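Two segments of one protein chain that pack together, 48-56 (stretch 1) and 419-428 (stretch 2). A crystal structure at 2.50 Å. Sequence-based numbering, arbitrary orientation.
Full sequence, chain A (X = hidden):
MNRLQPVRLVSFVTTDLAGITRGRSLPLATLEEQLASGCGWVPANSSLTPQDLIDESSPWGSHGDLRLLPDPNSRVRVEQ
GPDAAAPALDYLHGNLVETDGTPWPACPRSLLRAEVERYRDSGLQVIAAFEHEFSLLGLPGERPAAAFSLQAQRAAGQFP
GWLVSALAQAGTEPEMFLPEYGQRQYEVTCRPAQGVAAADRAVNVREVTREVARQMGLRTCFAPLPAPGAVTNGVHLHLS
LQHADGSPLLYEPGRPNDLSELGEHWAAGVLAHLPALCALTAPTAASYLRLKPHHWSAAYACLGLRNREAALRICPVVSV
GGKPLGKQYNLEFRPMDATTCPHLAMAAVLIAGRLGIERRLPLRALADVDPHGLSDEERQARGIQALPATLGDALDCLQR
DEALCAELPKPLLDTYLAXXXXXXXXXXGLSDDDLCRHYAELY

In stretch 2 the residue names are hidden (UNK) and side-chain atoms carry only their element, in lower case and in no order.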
ATOM      1  N   LEU A  48       1.492 -44.844   2.720  1.00 55.65           N
ATOM      2  CA  LEU A  48       1.909 -43.660   1.932  1.00 53.92           C
ATOM      3  C   LEU A  48       3.359 -43.375   2.171  1.00 51.51           C
ATOM      4  O   LEU A  48       3.809 -43.360   3.312  1.00 57.50           O
ATOM      5  CB  LEU A  48       1.105 -42.389   2.201  1.00 53.34           C
ATOM      6  CG  LEU A  48      -0.370 -42.249   1.763  1.00 54.01           C
ATOM      7  CD1 LEU A  48      -1.106 -41.211   2.599  1.00 44.89           C
ATOM      8  CD2 LEU A  48      -0.562 -41.935   0.298  1.00 53.02           C
ATOM      9  N   THR A  49       4.065 -43.177   1.058  1.00 54.13           N
ATOM     10  CA  THR A  49       5.473 -42.810   1.009  1.00 54.94           C
ATOM     11  C   THR A  49       5.590 -41.305   1.219  1.00 56.09           C
ATOM     12  O   THR A  49       4.591 -40.608   1.160  1.00 54.24           O
ATOM     13  CB  THR A  49       6.126 -43.157  -0.369  1.00 51.16           C
ATOM     14  OG1 THR A  49       5.410 -42.502  -1.420  1.00 53.20           O
ATOM     15  CG2 THR A  49       6.144 -44.647  -0.607  1.00 50.83           C
ATOM     16  N   PRO A  50       6.822 -40.785   1.418  1.00 55.34           N
ATOM     17  CA  PRO A  50       6.878 -39.327   1.507  1.00 54.11           C
ATOM     18  C   PRO A  50       6.266 -38.576   0.312  1.00 57.47           C
ATOM     19  O   PRO A  50       5.794 -37.448   0.458  1.00 66.71           O
ATOM     20  CB  PRO A  50       8.373 -39.058   1.654  1.00 56.94           C
ATOM     21  CG  PRO A  50       8.896 -40.268   2.404  1.00 55.86           C
ATOM     22  CD  PRO A  50       8.062 -41.431   1.916  1.00 52.73           C
ATOM     23  N   GLN A  51       6.226 -39.209  -0.849  1.00 65.24           N
ATOM     24  CA  GLN A  51       5.769 -38.543  -2.064  1.00 67.41           C
ATOM     25  C   GLN A  51       4.274 -38.726  -2.257  1.00 65.83           C
ATOM     26  O   GLN A  51       3.732 -38.401  -3.306  1.00 65.11           O
ATOM     27  CB  GLN A  51       6.557 -39.019  -3.287  1.00 61.93           C
ATOM     28  CG  GLN A  51       8.047 -38.744  -3.185  1.00 55.34           C
ATOM     29  CD  GLN A  51       8.781 -39.732  -2.273  1.00 54.96           C
ATOM     30  OE1 GLN A  51       8.248 -40.793  -1.891  1.00 53.58           O
ATOM     31  NE2 GLN A  51      10.011 -39.367  -1.889  1.00 56.73           N
ATOM     32  N   ASP A  52       3.635 -39.255  -1.223  1.00 61.75           N
ATOM     33  CA  ASP A  52       2.174 -39.397  -1.145  1.00 66.63           C
ATOM     34  C   ASP A  52       1.574 -40.478  -2.021  1.00 70.39           C
ATOM     35  O   ASP A  52       0.387 -40.432  -2.343  1.00 67.20           O
ATOM     36  CB  ASP A  52       1.458 -38.032  -1.310  1.00 63.65           C
ATOM     37  CG  ASP A  52       1.313 -37.265   0.046  1.00 60.38           C
ATOM     38  OD1 ASP A  52       1.624 -37.881   1.113  1.00 50.25           O
ATOM     39  OD2 ASP A  52       0.896 -36.080   0.022  1.00 53.91           O
ATOM     40  N   LEU A  53       2.385 -41.472  -2.376  1.00 77.18           N
ATOM     41  CA  LEU A  53       1.914 -42.580  -3.221  1.00 73.96           C
ATOM     42  C   LEU A  53       1.854 -43.860  -2.427  1.00 69.90           C
ATOM     43  O   LEU A  53       2.673 -44.109  -1.551  1.00 73.19           O
ATOM     44  CB  LEU A  53       2.763 -42.747  -4.509  1.00 64.12           C
ATOM     45  CG  LEU A  53       2.380 -41.664  -5.541  1.00 72.02           C
ATOM     46  CD1 LEU A  53       3.540 -41.198  -6.420  1.00 56.31           C
ATOM     47  CD2 LEU A  53       1.140 -42.052  -6.362  1.00 74.76           C
ATOM     48  N   ILE A  54       0.839 -44.643  -2.734  1.00 68.18           N
ATOM     49  CA  ILE A  54       0.705 -46.007  -2.278  1.00 65.54           C
ATOM     50  C   ILE A  54       0.966 -46.956  -3.481  1.00 74.08           C
ATOM     51  O   ILE A  54       0.502 -46.693  -4.618  1.00 63.80           O
ATOM     52  CB  ILE A  54      -0.712 -46.202  -1.738  1.00 58.83           C
ATOM     53  CG1 ILE A  54      -0.858 -45.479  -0.386  1.00 64.85           C
ATOM     54  CG2 ILE A  54      -1.009 -47.674  -1.569  1.00 62.74           C
ATOM     55  CD1 ILE A  54      -2.287 -45.109  -0.011  1.00 53.27           C
ATOM     56  N   ASP A  55       1.726 -48.030  -3.236  1.00 76.48           N
ATOM     57  CA  ASP A  55       1.901 -49.132  -4.201  1.00 76.44           C
ATOM     58  C   ASP A  55       0.822 -50.184  -4.085  1.00 72.47           C
ATOM     59  O   ASP A  55       0.103 -50.216  -3.093  1.00 80.68           O
ATOM     60  CB  ASP A  55       3.221 -49.854  -3.980  1.00 78.80           C
ATOM     61  CG  ASP A  55       3.677 -50.564  -5.218  1.00 82.33           C
ATOM     62  OD1 ASP A  55       4.154 -49.860  -6.122  1.00 78.44           O
ATOM     63  OD2 ASP A  55       3.519 -51.799  -5.317  1.00 90.06           O
ATOM     64  N   GLU A  56       0.728 -51.065  -5.085  1.00 82.11           N
ATOM     65  CA  GLU A  56      -0.086 -52.295  -4.957  1.00 82.51           C
ATOM     66  C   GLU A  56       0.553 -53.313  -3.968  1.00 78.39           C
ATOM     67  O   GLU A  56      -0.107 -54.253  -3.509  1.00 69.94           O
ATOM     68  CB  GLU A  56      -0.333 -52.927  -6.334  1.00 87.15           C
ATOM     69  CG  GLU A  56       0.942 -53.346  -7.070  1.00107.52           C
ATOM     70  CD  GLU A  56       0.675 -54.143  -8.351  1.00123.49           C
ATOM     71  OE1 GLU A  56       0.903 -53.579  -9.445  1.00124.53           O
ATOM     72  OE2 GLU A  56       0.241 -55.324  -8.280  1.00115.82           O
ATOM     73  N   UNK A 419       6.642 -49.944   1.968  1.00 50.85           N
ATOM     74  CA  UNK A 419       6.496 -48.521   1.727  1.00 48.70           C
ATOM     75  C   UNK A 419       7.834 -47.840   1.397  1.00 47.44           C
ATOM     76  O   UNK A 419       7.860 -46.877   0.644  1.00 47.86           O
ATOM     77  c   UNK A 419       5.723 -46.320   2.634  1.00 51.41           C
ATOM     78  c   UNK A 419       5.807 -47.820   2.882  1.00 52.05           C
ATOM     79  s   UNK A 419       7.093 -45.373   3.307  1.00 58.08           S
ATOM     80  c   UNK A 419       6.606 -45.403   5.060  1.00 58.30           C
ATOM     81  N   UNK A 420       8.940 -48.319   1.954  1.00 48.91           N
ATOM     82  CA  UNK A 420      10.213 -47.622   1.756  1.00 54.41           C
ATOM     83  C   UNK A 420      10.907 -47.988   0.426  1.00 60.86           C
ATOM     84  O   UNK A 420      11.470 -47.119  -0.264  1.00 65.58           O
ATOM     85  c   UNK A 420      10.478 -44.863   5.266  1.00 39.15           C
ATOM     86  c   UNK A 420      10.827 -47.124   4.241  1.00 51.92           C
ATOM     87  c   UNK A 420      11.146 -47.867   2.950  1.00 57.45           C
ATOM     88  c   UNK A 420      11.076 -45.617   4.083  1.00 51.78           C
ATOM     89  n   UNK A 420      10.670 -43.422   4.991  1.00 41.93           N
ATOM     90  N   UNK A 421      10.867 -49.269   0.067  1.00 57.66           N
ATOM     91  CA  UNK A 421      11.264 -49.706  -1.282  1.00 58.66           C
ATOM     92  C   UNK A 421      10.634 -48.775  -2.310  1.00 67.51           C
ATOM     93  O   UNK A 421      11.307 -48.295  -3.302  1.00 58.50           O
ATOM     94  n   UNK A 421      15.665 -53.735   0.833  1.00 50.39           N
ATOM     95  c   UNK A 421      15.080 -52.926  -0.044  1.00 51.68           C
ATOM     96  c   UNK A 421      10.730 -51.134  -1.547  1.00 59.43           C
ATOM     97  c   UNK A 421      13.004 -52.155  -1.158  1.00 56.02           C
ATOM     98  c   UNK A 421      11.493 -52.257  -0.863  1.00 58.84           C
ATOM     99  n   UNK A 421      13.765 -52.991  -0.225  1.00 57.46           N
ATOM    100  n   UNK A 421      15.803 -52.066  -0.734  1.00 51.77           N
ATOM    101  N   UNK A 422       9.336 -48.540  -2.047  1.00 58.55           N
ATOM    102  CA  UNK A 422       8.514 -47.743  -2.894  1.00 58.46           C
ATOM    103  C   UNK A 422       8.954 -46.309  -2.859  1.00 73.02           C
ATOM    104  O   UNK A 422       9.027 -45.628  -3.912  1.00 83.27           O
ATOM    105  c   UNK A 422       7.056 -47.922  -2.554  1.00 58.90           C
ATOM    106  n   UNK A 422       5.251 -45.977  -5.122  1.00 66.60           N
ATOM    107  c   UNK A 422       4.314 -46.138  -4.158  1.00 75.38           C
ATOM    108  n   UNK A 422       4.864 -46.859  -3.151  1.00 73.36           N
ATOM    109  c   UNK A 422       6.140 -47.151  -3.471  1.00 68.68           C
ATOM    110  c   UNK A 422       6.379 -46.576  -4.729  1.00 64.25           C
ATOM    111  N   UNK A 423       9.295 -45.836  -1.666  1.00 68.39           N
ATOM    112  CA  UNK A 423       9.859 -44.516  -1.572  1.00 69.08           C
ATOM    113  C   UNK A 423      11.137 -44.478  -2.417  1.00 67.11           C
ATOM    114  O   UNK A 423      11.315 -43.569  -3.220  1.00 74.32           O
ATOM    115  o   UNK A 423      10.698 -42.877   2.359  1.00 57.74           O
ATOM    116  c   UNK A 423      10.811 -42.774  -0.025  1.00 59.12           C
ATOM    117  c   UNK A 423      10.134 -44.125  -0.120  1.00 64.00           C
ATOM    118  o   UNK A 423      12.308 -41.694   1.447  1.00 62.51           O
ATOM    119  c   UNK A 423      11.308 -42.434   1.364  1.00 57.84           C
ATOM    120  N   UNK A 424      12.020 -45.461  -2.269  1.00 70.29           N
ATOM    121  CA  UNK A 424      13.265 -45.392  -3.052  1.00 68.77           C
ATOM    122  C   UNK A 424      13.061 -45.652  -4.544  1.00 63.46           C
ATOM    123  O   UNK A 424      13.707 -45.003  -5.370  1.00 59.97           O
ATOM    124  c   UNK A 424      15.336 -48.265  -3.432  1.00 93.61           C
ATOM    125  c   UNK A 424      14.443 -46.149  -2.419  1.00 68.51           C
ATOM    126  c   UNK A 424      14.568 -47.649  -2.256  1.00 83.01           C
ATOM    127  c   UNK A 424      15.302 -47.923  -0.950  1.00 68.95           C
ATOM    128  N   UNK A 425      12.122 -46.530  -4.904  1.00 61.71           N
ATOM    129  CA  UNK A 425      11.678 -46.559  -6.320  1.00 65.76           C
ATOM    130  C   UNK A 425      11.374 -45.131  -6.749  1.00 73.18           C
ATOM    131  O   UNK A 425      11.935 -44.657  -7.742  1.00 82.32           O
ATOM    132  c   UNK A 425      10.461 -47.461  -6.582  1.00 55.01           C
ATOM    133  N   UNK A 426      10.531 -44.412  -6.006  1.00 67.28           N
ATOM    134  CA  UNK A 426      10.077 -43.144  -6.553  1.00 60.36           C
ATOM    135  C   UNK A 426      11.203 -42.143  -6.764  1.00 69.03           C
ATOM    136  O   UNK A 426      11.029 -41.162  -7.494  1.00 79.84           O
ATOM    137  c   UNK A 426       6.896 -42.995  -7.157  1.00 57.75           C
ATOM    138  c   UNK A 426       8.937 -42.545  -5.747  1.00 60.12           C
ATOM    139  c   UNK A 426       7.607 -43.303  -5.828  1.00 66.58           C
ATOM    140  c   UNK A 426       6.749 -42.973  -4.596  1.00 60.67           C
ATOM    141  N   UNK A 427      12.364 -42.402  -6.169  1.00 66.39           N
ATOM    142  CA  UNK A 427      13.418 -41.378  -6.106  1.00 70.73           C
ATOM    143  C   UNK A 427      14.675 -41.653  -6.952  1.00 75.11           C
ATOM    144  O   UNK A 427      15.436 -40.717  -7.283  1.00 65.59           O
ATOM    145  c   UNK A 427      13.799 -41.090  -4.642  1.00 64.66           C
ATOM    146  o   UNK A 427      13.883 -42.329  -3.910  1.00 66.95           O
ATOM    147  c   UNK A 427      12.703 -40.250  -4.044  1.00 70.72           C
ATOM    148  N   UNK A 428      14.851 -42.929  -7.305  1.00 72.45           N
ATOM    149  CA  UNK A 428      16.010 -43.415  -8.041  1.00 82.42           C
ATOM    150  C   UNK A 428      16.345 -42.694  -9.376  1.00 78.31           C
ATOM    151  O   UNK A 428      15.464 -42.204 -10.087  1.00 72.50           O
ATOM    152  c   UNK A 428      15.938 -44.925  -8.207  1.00 78.16           C
TER
HETATM  153  O   HOH W   1       3.481 -47.560  -0.860  1.00 61.23           O

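Position 419 carries an unbranched side chain of two carbons, a sulfur and a last carbon. Its second carbon lies 3.6 Å from L48 O, and the sulfur sits 4.3 Å from P50 CD, an apolar contact. Sulfur inside a linear chain identifies M419.

At position 420 four carbons in a row end in a nitrogen. CA-to-CB points away from stretch 1, yet the chain bends back until its nitrogen is 4.4 Å from P50 CG. This is K420.

Position 421 has three carbons, a nitrogen, then a carbon bearing two more nitrogens: a guanidinium, so R421. It touches nothing on stretch 1.

Position 422 shows one carbon and a five-membered ring of three carbons and two nitrogens, an imidazole, hence H422. Its CE1 comes 3.3 Å from D55 N and 3.7 Å from L53 CB, while D55 OD1 lies over one ring face. One water joins H422 ND1 (2.8 Å) to D55 N (3.0 Å), accepting from the latter; the direct approach of D55 N to H422 ND1, 3.4 Å, has too poor an angle for a hydrogen bond.

Position 423 has three carbons, the third carrying two oxygens, one of which is 3.0 Å from P50 CD. The carboxylate after two methylenes gives E423. Its OE2 forms a salt bridge with K420 NZ at 2.7 Å, pairing the two charges beside the proline ring.

Position 424, four carbons forked at the second, points away without contact: L424. Position 425 has a single carbon, out of reach: A425.

Position 426 repeats the four-carbon fork, now directed toward stretch 1. One branch end is 3.9 Å from L53 CD1, and the other is 3.5 Å from T49 OG1. It is L426.

Position 427 has one carbon carrying an oxygen and a carbon; the latter is 3.6 Å from Q51 NE2. This is T427. Position 428 has one carbon, far from stretch 1: A428.

The rule is shape before polarity: no direct hydrogen bond crosses the contact. Stretch 1 organizes itself through a type I turn from T49 to D52, with D52 N to T49 O at 2.9 Å. T49 OG1 also donates to L53 O at 3.2 Å, tying its hydroxyl into the loop while CG2 packs 3.1 Å from M419 O. That carbonyl already accepts from E423 N at 2.9 Å. Helical spacing brings M419, H422 and L426 toward the loop; the water supplies a polar link at H422.

Stretch 2 419-428: MKRHELALTA
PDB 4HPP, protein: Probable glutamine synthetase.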